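Local coordinates for rhamnogalacturonan endolyase YesW (Bacillus subtilis, PDB 2ZUX), which cleaves the backbone of plant cell-wall type I rhamnogalacturonan internally by elimination, requiring calcium or manganese for activity, at residues R3-L8 / M542-R548. Residues are numbered along the deposited sequence; the frame is centred on the assembly and turned at random.
Sequences RQMEAL and MHDPVYR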
loop_
_atom_site.group_PDB
_atom_site.type_symbol
_atom_site.label_atom_id
_atom_site.label_comp_id
_atom_site.label_asym_id
_atom_site.label_seq_id
_atom_site.Cartn_x
_atom_site.Cartn_y
_atom_site.Cartn_z
ATOM N N ARG A 3 -13.349 -9.761 -11.430
ATOM C CA ARG A 3 -13.147 -8.414 -10.888
ATOM C C ARG A 3 -12.516 -7.475 -11.894
ATOM O O ARG A 3 -11.618 -7.866 -12.638
ATOM C CB ARG A 3 -12.210 -8.450 -9.681
ATOM C CG ARG A 3 -12.783 -9.059 -8.462
ATOM C CD ARG A 3 -11.875 -8.792 -7.293
ATOM N NE ARG A 3 -12.506 -9.279 -6.089
ATOM C CZ ARG A 3 -12.284 -8.794 -4.877
ATOM N NH1 ARG A 3 -11.421 -7.799 -4.699
ATOM N NH2 ARG A 3 -12.934 -9.314 -3.851
ATOM N N GLN A 4 -12.954 -6.220 -11.873
ATOM C CA GLN A 4 -12.267 -5.167 -12.596
ATOM C C GLN A 4 -10.830 -5.040 -12.082
ATOM O O GLN A 4 -10.615 -4.876 -10.879
ATOM C CB GLN A 4 -13.003 -3.844 -12.408
ATOM C CG GLN A 4 -12.350 -2.672 -13.110
ATOM C CD GLN A 4 -12.756 -1.341 -12.500
ATOM O OE1 GLN A 4 -13.938 -0.993 -12.457
ATOM N NE2 GLN A 4 -11.775 -0.598 -11.998
ATOM N N MET A 5 -9.858 -5.148 -12.978
ATOM C CA MET A 5 -8.450 -4.878 -12.646
ATOM C C MET A 5 -7.830 -4.056 -13.777
ATOM O O MET A 5 -8.467 -3.839 -14.809
ATOM C CB MET A 5 -7.676 -6.176 -12.372
ATOM C CG MET A 5 -8.248 -6.983 -11.194
ATOM S SD MET A 5 -8.099 -6.206 -9.551
ATOM C CE MET A 5 -6.473 -6.786 -9.050
ATOM N N GLU A 6 -6.600 -3.592 -13.592
ATOM C CA GLU A 6 -5.999 -2.641 -14.525
ATOM C C GLU A 6 -5.482 -3.307 -15.781
ATOM O O GLU A 6 -4.868 -4.365 -15.729
ATOM C CB GLU A 6 -4.867 -1.874 -13.840
ATOM C CG GLU A 6 -5.383 -0.853 -12.828
ATOM C CD GLU A 6 -4.468 -0.640 -11.628
ATOM O OE1 GLU A 6 -3.745 -1.583 -11.232
ATOM O OE2 GLU A 6 -4.508 0.474 -11.061
ATOM N N ALA A 7 -5.727 -2.661 -16.915
ATOM C CA ALA A 7 -5.051 -3.032 -18.154
ATOM C C ALA A 7 -3.614 -2.535 -18.067
ATOM O O ALA A 7 -3.361 -1.326 -18.086
ATOM C CB ALA A 7 -5.774 -2.436 -19.361
ATOM N N LEU A 8 -2.681 -3.469 -17.926
ATOM C CA LEU A 8 -1.274 -3.140 -17.750
ATOM C C LEU A 8 -0.490 -3.460 -19.004
ATOM O O LEU A 8 -0.807 -4.420 -19.721
ATOM C CB LEU A 8 -0.690 -3.889 -16.542
ATOM C CG LEU A 8 -1.231 -3.471 -15.163
ATOM C CD1 LEU A 8 -0.621 -4.325 -14.060
ATOM C CD2 LEU A 8 -1.019 -1.982 -14.862
ATOM N N MET A 542 0.138 -6.899 -8.958
ATOM C CA MET A 542 -0.913 -5.903 -9.093
ATOM C C MET A 542 -2.185 -6.485 -9.706
ATOM O O MET A 542 -3.214 -5.805 -9.754
ATOM C CB MET A 542 -0.408 -4.707 -9.902
ATOM C CG MET A 542 0.712 -3.954 -9.196
ATOM S SD MET A 542 0.317 -3.313 -7.557
ATOM C CE MET A 542 -0.228 -1.656 -7.998
ATOM N N HIS A 543 -2.118 -7.732 -10.184
ATOM C CA HIS A 543 -3.313 -8.447 -10.639
ATOM C C HIS A 543 -3.848 -9.433 -9.594
ATOM O O HIS A 543 -4.780 -10.196 -9.868
ATOM C CB HIS A 543 -3.052 -9.173 -11.959
ATOM C CG HIS A 543 -3.077 -8.290 -13.167
ATOM N ND1 HIS A 543 -3.647 -7.034 -13.194
ATOM C CD2 HIS A 543 -2.644 -8.532 -14.426
ATOM C CE1 HIS A 543 -3.531 -6.529 -14.412
ATOM N NE2 HIS A 543 -2.941 -7.427 -15.179
ATOM N N ASP A 544 -3.256 -9.428 -8.401
ATOM C CA ASP A 544 -3.820 -10.180 -7.290
ATOM C C ASP A 544 -4.814 -9.301 -6.533
ATOM O O ASP A 544 -4.492 -8.166 -6.214
ATOM C CB ASP A 544 -2.739 -10.653 -6.327
ATOM C CG ASP A 544 -3.323 -11.420 -5.164
ATOM O OD1 ASP A 544 -3.729 -12.584 -5.377
ATOM O OD2 ASP A 544 -3.418 -10.858 -4.051
ATOM N N PRO A 545 -6.024 -9.822 -6.234
ATOM C CA PRO A 545 -7.072 -9.009 -5.605
ATOM C C PRO A 545 -6.809 -8.479 -4.197
ATOM O O PRO A 545 -7.485 -7.541 -3.808
ATOM C CB PRO A 545 -8.290 -9.946 -5.603
ATOM C CG PRO A 545 -7.715 -11.318 -5.677
ATOM C CD PRO A 545 -6.518 -11.177 -6.563
ATOM N N VAL A 546 -5.893 -9.078 -3.432
ATOM C CA VAL A 546 -5.549 -8.574 -2.092
ATOM C C VAL A 546 -4.287 -7.703 -2.143
ATOM O O VAL A 546 -4.210 -6.658 -1.471
ATOM C CB VAL A 546 -5.393 -9.741 -1.069
ATOM C CG1 VAL A 546 -4.811 -9.258 0.250
ATOM C CG2 VAL A 546 -6.738 -10.393 -0.831
ATOM N N TYR A 547 -3.299 -8.119 -2.932
ATOM C CA TYR A 547 -2.078 -7.338 -3.066
ATOM C C TYR A 547 -2.375 -5.955 -3.639
ATOM O O TYR A 547 -1.887 -4.945 -3.128
ATOM C CB TYR A 547 -1.058 -8.075 -3.935
ATOM C CG TYR A 547 0.293 -7.394 -3.976
ATOM C CD1 TYR A 547 1.325 -7.803 -3.147
ATOM C CD2 TYR A 547 0.523 -6.340 -4.855
ATOM C CE1 TYR A 547 2.569 -7.165 -3.179
ATOM C CE2 TYR A 547 1.748 -5.698 -4.901
ATOM C CZ TYR A 547 2.761 -6.119 -4.074
ATOM O OH TYR A 547 3.965 -5.465 -4.153
ATOM N N ARG A 548 -3.159 -5.900 -4.713
ATOM C CA ARG A 548 -3.443 -4.614 -5.357
ATOM C C ARG A 548 -4.101 -3.655 -4.378
ATOM O O ARG A 548 -3.816 -2.451 -4.360
ATOM C CB ARG A 548 -4.333 -4.803 -6.592
ATOM C CG ARG A 548 -4.750 -3.501 -7.292
ATOM C CD ARG A 548 -3.517 -2.788 -7.796
ATOM N NE ARG A 548 -3.742 -1.451 -8.361
ATOM C CZ ARG A 548 -3.671 -0.311 -7.672
ATOM N NH1 ARG A 548 -3.481 -0.322 -6.353
ATOM N NH2 ARG A 548 -3.835 0.847 -8.304
HETATM O O HOH W 1 -9.171 -6.429 -6.058
HETATM O O HOH W 2 -4.893 -4.013 -11.129
HETATM O O HOH W 3 -3.088 -6.242 -18.243
#
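In R548 the first torsion (chi1 177°) swings CG to the side opposite the main-chain nitrogen and a bend at chi2 follows, while E6 has its CG beside the backbone N and a kink at chi2 (147°); the two side chains thereby cross at about a right angle and meet as a side-on salt bridge. NE of R548 gives its hydrogen to OE1 of E6 at 2.9 Å, and NH2 of R548 reaches OE2 of E6 at 2.9 Å. Both oxygens are met on the syn side and lie close to the guanidinium plane, although the carboxylate is turned 34° out of that plane and the donors come in tilted from its own, more so at OE1. Two bonds so placed hold the guanidinium against rotation, and the CE methyl of M542 lies over one face, offset toward its rim. OE1 of E6 is shared further, with Y128 and with a water that also bonds E6 N and M542 O. A glutamine here would probably leave the E6 carboxylate without its charged mate and without the paired NE and NH2 grip. Beside this pair M5, bent at chi2 and chi3, tucks its CE methyl against the turn, 3.5 Å from M542 O and 3.8 Å from R548 CB. L8 brings CD1 obliquely to the H543 ring, 3.7 Å from CE1. Toward the chain start, one face of the R3 guanidinium lies over P545 CB, and a water links R3 NH1 to P545 O; the charge itself pairs with D339. The turn is braced from within, OD2 of D544 accepting from the backbone nitrogens of V546 and Y547. Thus an N-terminal segment, paired through strand 3-4 with strand 580-581, is clamped to the side-chain-capped N-terminal end of helix 547-553, within a family 11 lyase built around a beta-propeller.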